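Local coordinates for protein subclass B3 metallo-beta-lactamase (Sphingobium indicum, PDB 7LUU) that probably hydrolyses beta-lactam antibiotics with the help of two zinc ions, as other subclass B3 metallo-beta-lactamases do, at residues Pro61-Gly66 and Ala211-Arg216; Ala190-His195 and Trp207-Cys212. One frame throughout, in Å; residues are numbered along the deposited sequence.

Contact 1: Pro61-Gly66 and Ala211-Arg216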
loop_
_atom_site.group_PDB
_atom_site.type_symbol
_atom_site.label_atom_id
_atom_site.label_comp_id
_atom_site.label_asym_id
_atom_site.label_seq_id
_atom_site.Cartn_x
_atom_site.Cartn_y
_atom_site.Cartn_z
ATOM N N PRO A 61 -10.304 13.719 6.235
ATOM C CA PRO A 61 -8.858 13.738 5.959
ATOM C C PRO A 61 -8.122 14.538 7.021
ATOM O O PRO A 61 -8.657 15.496 7.622
ATOM C CB PRO A 61 -8.758 14.376 4.555
ATOM C CG PRO A 61 -10.068 15.169 4.431
ATOM C CD PRO A 61 -11.104 14.449 5.238
ATOM N N GLU A 62 -6.908 14.075 7.335
ATOM C CA GLU A 62 -6.166 14.620 8.490
ATOM C C GLU A 62 -4.698 14.732 8.119
ATOM O O GLU A 62 -4.178 13.895 7.363
ATOM C CB GLU A 62 -6.297 13.724 9.744
ATOM C CG GLU A 62 -7.705 13.728 10.326
ATOM C CD GLU A 62 -7.889 12.873 11.568
ATOM O OE1 GLU A 62 -7.719 11.656 11.502
ATOM O OE2 GLU A 62 -8.262 13.457 12.620
ATOM N N ARG A 63 -4.043 15.768 8.654
ATOM C CA ARG A 63 -2.581 15.896 8.567
ATOM C C ARG A 63 -1.957 14.897 9.528
ATOM O O ARG A 63 -2.425 14.741 10.672
ATOM C CB ARG A 63 -2.114 17.321 8.932
ATOM C CG ARG A 63 -0.580 17.494 8.888
ATOM C CD ARG A 63 -0.154 18.796 9.676
ATOM N NE ARG A 63 -0.978 19.909 9.250
ATOM C CZ ARG A 63 -0.844 20.532 8.096
ATOM N NH1 ARG A 63 0.105 20.171 7.253
ATOM N NH2 ARG A 63 -1.657 21.542 7.776
ATOM N N VAL A 64 -0.947 14.167 9.056
ATOM C CA VAL A 64 -0.173 13.261 9.890
ATOM C C VAL A 64 0.909 14.059 10.587
ATOM O O VAL A 64 0.968 14.133 11.818
ATOM C CB VAL A 64 0.445 12.138 9.039
ATOM C CG1 VAL A 64 1.320 11.173 9.855
ATOM C CG2 VAL A 64 -0.679 11.237 8.437
ATOM N N PHE A 65 1.770 14.673 9.792
ATOM C CA PHE A 65 2.838 15.489 10.328
ATOM C C PHE A 65 3.368 16.282 9.141
ATOM O O PHE A 65 3.465 15.756 8.032
ATOM C CB PHE A 65 3.957 14.637 10.940
ATOM C CG PHE A 65 4.984 15.433 11.648
ATOM C CD1 PHE A 65 4.711 15.924 12.924
ATOM C CD2 PHE A 65 6.231 15.681 11.074
ATOM C CE1 PHE A 65 5.667 16.669 13.622
ATOM C CE2 PHE A 65 7.220 16.438 11.797
ATOM C CZ PHE A 65 6.912 16.955 13.019
ATOM N N GLY A 66 3.650 17.548 9.359
ATOM C CA GLY A 66 4.326 18.217 8.245
ATOM C C GLY A 66 3.424 18.324 7.055
ATOM O O GLY A 66 2.236 18.587 7.164
ATOM N N ALA A 211 8.998 13.800 6.982
ATOM C CA ALA A 211 8.069 14.921 7.019
ATOM C C ALA A 211 8.547 15.856 8.104
ATOM O O ALA A 211 8.968 15.397 9.175
ATOM C CB ALA A 211 6.622 14.445 7.287
ATOM N N CYS A 212 8.568 17.161 7.802
ATOM C CA CYS A 212 9.166 18.104 8.728
ATOM C C CYS A 212 8.189 19.205 9.091
ATOM O O CYS A 212 7.372 19.600 8.273
ATOM C CB CYS A 212 10.442 18.752 8.135
ATOM S SG CYS A 212 11.663 17.467 7.656
ATOM N N GLU A 213 8.325 19.701 10.328
ATOM C CA GLU A 213 7.635 20.911 10.795
ATOM C C GLU A 213 8.718 21.778 11.389
ATOM O O GLU A 213 9.270 21.414 12.434
ATOM C CB GLU A 213 6.560 20.588 11.830
ATOM C CG GLU A 213 5.340 19.849 11.166
ATOM C CD GLU A 213 4.218 19.476 12.117
ATOM O OE1 GLU A 213 4.275 19.910 13.311
ATOM O OE2 GLU A 213 3.261 18.757 11.707
ATOM N N GLY A 214 9.017 22.886 10.713
ATOM C CA GLY A 214 10.133 23.730 11.107
ATOM C C GLY A 214 11.404 22.912 11.071
ATOM O O GLY A 214 11.750 22.294 10.047
ATOM N N LYS A 215 12.066 22.818 12.220
ATOM C CA LYS A 215 13.313 22.084 12.288
ATOM C C LYS A 215 13.136 20.652 12.765
ATOM O O LYS A 215 14.132 19.947 12.933
ATOM C CB LYS A 215 14.306 22.825 13.185
ATOM C CG LYS A 215 14.616 24.231 12.712
ATOM C CD LYS A 215 15.270 25.023 13.841
ATOM C CE LYS A 215 15.761 26.386 13.387
ATOM N NZ LYS A 215 16.554 27.062 14.469
ATOM N N ARG A 216 11.913 20.180 12.984
ATOM C CA ARG A 216 11.735 18.827 13.511
ATOM C C ARG A 216 11.228 17.941 12.390
ATOM O O ARG A 216 10.316 18.354 11.675
ATOM C CB ARG A 216 10.741 18.800 14.669
ATOM C CG ARG A 216 11.160 19.746 15.807
ATOM C CD ARG A 216 10.557 19.290 17.140
ATOM N NE ARG A 216 9.101 19.132 17.052
ATOM C CZ ARG A 216 8.449 17.970 17.090
ATOM N NH1 ARG A 216 9.113 16.815 17.234
ATOM N NH2 ARG A 216 7.124 17.973 17.013
#
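Glu213 reaches across to Phe65 and Gly66, and its carboxylate makes the one hydrogen bond between the segments: Gly66 N gives its hydrogen to Glu213 OE2 over 2.7 Å, almost straight at 172°, and OE2 accepts through its anti lone pair, away from OE1. Glu213 CG is anti to the carbonyl carbon (chi1 -70°) and the chain beyond is extended, long enough to carry OE2 to the glycine. Arg63 NH1 bonds to Gly66 O at 2.7 Å within the guanidinium plane, so both polar backbone atoms of the glycine are held by side chains. Arg63 NE stays 5.0 Å from Glu213 OE2, where opposite charges may attract without a salt bridge.

The stack is between Phe65 and Glu213. Glutamate suits the place because its CG methylene makes a CH-pi contact, 3.9 Å from the ring centroid. The carboxylate follows over the same face toward the rim, 11° from parallel with the ring, probably made tolerable by nearby Arg216 and by Lys218, a cation-pi partner of Phe65. The ring's rim, at CZ, approaches a face of the Arg216 guanidinium.

Strand 62-65 is an edge strand of one sheet of the metallo-beta-lactamase sandwich, with a classic bulge at Val64 and Phe65 opposite Ser68; here it meets, nearly at a right angle, the tip of a hairpin in the other sheet. That tip is a type II' turn from Glu213 to Arg216, with Gly214 at the positive phi such a turn needs, and the Cys212-Cys217 disulfide ties its two strands.

Near the ring plane, Phe65 CE2 has Ala211 O at 3.3 Å and Arg216 O at 3.6 Å, carbonyl oxygens beside the slightly positive ring edge. Gly66, itself at positive phi, brings CA within 3.3 Å of Cys212 O; a CB would point toward that oxygen and clash.

Contact 2: Ala190-His195 and Trp207-Cys212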
loop_
_atom_site.group_PDB
_atom_site.type_symbol
_atom_site.label_atom_id
_atom_site.label_comp_id
_atom_site.label_asym_id
_atom_site.label_seq_id
_atom_site.Cartn_x
_atom_site.Cartn_y
_atom_site.Cartn_z
ATOM N N ALA A 190 10.978 16.644 -1.113
ATOM C CA ALA A 190 10.745 15.332 -0.522
ATOM C C ALA A 190 11.620 14.264 -1.174
ATOM O O ALA A 190 12.021 14.400 -2.331
ATOM C CB ALA A 190 9.288 14.909 -0.672
ATOM N N SER A 191 11.942 13.232 -0.395
ATOM C CA SER A 191 12.773 12.105 -0.833
ATOM C C SER A 191 12.069 10.864 -0.334
ATOM O O SER A 191 12.001 10.639 0.881
ATOM C CB SER A 191 14.185 12.145 -0.275
ATOM O OG SER A 191 14.809 13.308 -0.797
ATOM N N ILE A 192 11.555 10.046 -1.244
ATOM C CA ILE A 192 10.785 8.871 -0.830
ATOM C C ILE A 192 11.563 7.614 -1.214
ATOM O O ILE A 192 11.848 7.396 -2.395
ATOM C CB ILE A 192 9.411 8.883 -1.511
ATOM C CG1 ILE A 192 8.685 10.217 -1.123
ATOM C CG2 ILE A 192 8.591 7.676 -1.045
ATOM C CD1 ILE A 192 7.519 10.557 -2.112
ATOM N N THR A 193 11.813 6.731 -0.264
ATOM C CA THR A 193 12.574 5.531 -0.588
ATOM C C THR A 193 11.646 4.336 -0.744
ATOM O O THR A 193 10.736 4.138 0.061
ATOM C CB THR A 193 13.635 5.220 0.470
ATOM O OG1 THR A 193 14.546 6.335 0.561
ATOM C CG2 THR A 193 14.405 3.959 0.103
ATOM N N ALA A 194 11.881 3.532 -1.795
ATOM C CA ALA A 194 11.125 2.277 -2.019
ATOM C C ALA A 194 11.835 1.130 -1.296
ATOM O O ALA A 194 13.070 0.997 -1.392
ATOM C CB ALA A 194 11.079 1.992 -3.541
ATOM N N HIS A 195 11.074 0.292 -0.580
ATOM C CA HIS A 195 11.643 -0.895 0.074
ATOM C C HIS A 195 10.843 -2.106 -0.344
ATOM O O HIS A 195 9.656 -2.187 -0.043
ATOM C CB HIS A 195 11.624 -0.792 1.599
ATOM C CG HIS A 195 12.205 0.469 2.111
ATOM N ND1 HIS A 195 13.549 0.631 2.393
ATOM C CD2 HIS A 195 11.611 1.662 2.362
ATOM C CE1 HIS A 195 13.752 1.861 2.847
ATOM N NE2 HIS A 195 12.600 2.515 2.836
ATOM N N TRP A 207 7.028 2.220 1.538
ATOM C CA TRP A 207 7.565 3.525 1.186
ATOM C C TRP A 207 7.944 4.282 2.438
ATOM O O TRP A 207 7.135 4.346 3.362
ATOM C CB TRP A 207 6.455 4.302 0.410
ATOM C CG TRP A 207 5.864 3.480 -0.722
ATOM C CD1 TRP A 207 4.726 2.661 -0.671
ATOM C CD2 TRP A 207 6.454 3.269 -2.002
ATOM N NE1 TRP A 207 4.559 2.033 -1.908
ATOM C CE2 TRP A 207 5.616 2.364 -2.722
ATOM C CE3 TRP A 207 7.629 3.777 -2.624
ATOM C CZ2 TRP A 207 5.890 1.987 -4.041
ATOM C CZ3 TRP A 207 7.880 3.419 -3.914
ATOM C CH2 TRP A 207 7.020 2.503 -4.618
ATOM N N SER A 208 9.097 4.985 2.415
ATOM C CA SER A 208 9.462 5.783 3.570
ATOM C C SER A 208 9.932 7.168 3.152
ATOM O O SER A 208 10.515 7.366 2.074
ATOM C CB SER A 208 10.578 5.078 4.399
ATOM O OG SER A 208 11.794 5.011 3.611
ATOM N N TRP A 209 9.701 8.130 4.047
ATOM C CA TRP A 209 10.162 9.465 3.765
ATOM C C TRP A 209 10.116 10.283 5.044
ATOM O O TRP A 209 9.444 9.928 6.010
ATOM C CB TRP A 209 9.257 10.103 2.677
ATOM C CG TRP A 209 7.839 10.441 3.175
ATOM C CD1 TRP A 209 7.346 11.649 3.625
ATOM C CD2 TRP A 209 6.744 9.500 3.276
ATOM N NE1 TRP A 209 6.004 11.523 3.976
ATOM C CE2 TRP A 209 5.604 10.231 3.735
ATOM C CE3 TRP A 209 6.612 8.161 2.960
ATOM C CZ2 TRP A 209 4.354 9.621 3.986
ATOM C CZ3 TRP A 209 5.319 7.524 3.180
ATOM C CH2 TRP A 209 4.230 8.285 3.698
ATOM N N ASN A 210 10.808 11.427 5.025
ATOM C CA ASN A 210 10.782 12.392 6.135
ATOM C C ASN A 210 9.718 13.464 5.903
ATOM O O ASN A 210 9.550 13.961 4.780
ATOM C CB ASN A 210 12.142 13.079 6.244
ATOM C CG ASN A 210 13.132 12.323 7.126
ATOM O OD1 ASN A 210 12.781 11.304 7.732
ATOM N ND2 ASN A 210 14.381 12.838 7.218
ATOM N N ALA A 211 8.998 13.800 6.982
ATOM C CA ALA A 211 8.069 14.921 7.019
ATOM C C ALA A 211 8.547 15.856 8.104
ATOM O O ALA A 211 8.968 15.397 9.175
ATOM C CB ALA A 211 6.622 14.445 7.287
ATOM N N CYS A 212 8.568 17.161 7.802
ATOM C CA CYS A 212 9.166 18.104 8.728
ATOM C C CYS A 212 8.189 19.205 9.091
ATOM O O CYS A 212 7.372 19.600 8.273
ATOM C CB CYS A 212 10.442 18.752 8.135
ATOM S SG CYS A 212 11.663 17.467 7.656
HETATM O O HOH W 1 12.764 11.980 3.111
HETATM O O HOH W 2 11.087 13.659 2.401
#
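Ser208 holds OG between its backbone N and carbonyl carbon (chi1 66°), whereas His195 has CG anti to its own carbonyl carbon, beside the backbone N (chi1 -51°), and chi2 of -89° turns the ring until NE2 faces that hydroxyl. NE2 meets Ser208 OG at 2.7 Å, at the ring edge and in its plane, and either atom could donate. Small Ser208 leaves room for the ring and supplies a hydroxyl to match it.

Beneath them Thr193 and Ser208 form an antiparallel hydrogen-bonded pair, Thr193 N to Ser208 O at 2.7 Å and Ser208 N to Thr193 O at 3.0 Å. This is the hairpin of strands 190-196 and 205-213 in one sheet of the alpha-beta/beta-alpha sandwich. Toward Ala190 the strands part; one water links Ser191 O to Asn210 N, another Ser191 N to Asn210 O.

The other face is apolar and turned to the sheet holding strand 79-82, where Ile81 touches Ile192 and Trp209. Ile192 CG1 lies 3.8 Å from Trp209 CB, the two side chains pointing the same way; Trp209 NE1 bonds to Ser68 OG. Compact Ala194 leaves space for a large indole, its CB 3.5 Å from Trp207 CZ3.

How the contacts relate
The two contacts lie about 13 Å apart between centres and share Ala211 and Cys212 on strand 205-213, which runs from contact 2 out to contact 1. Along the chain 61-66 comes first, then 190-195, then the shared strand. Contact 2 is a pairing within one sheet, whereas contact 1 joins that sheet to the edge of the other, so a single strand takes part both in pairing within its sheet and in packing against the edge of the other. The zinc ions lie nearer contact 2: the side chain of Trp207 is about 13 Å from a zinc ion and touches Thr121, next to the zinc ligand Glu122. Contact 1 lies away from the metal site.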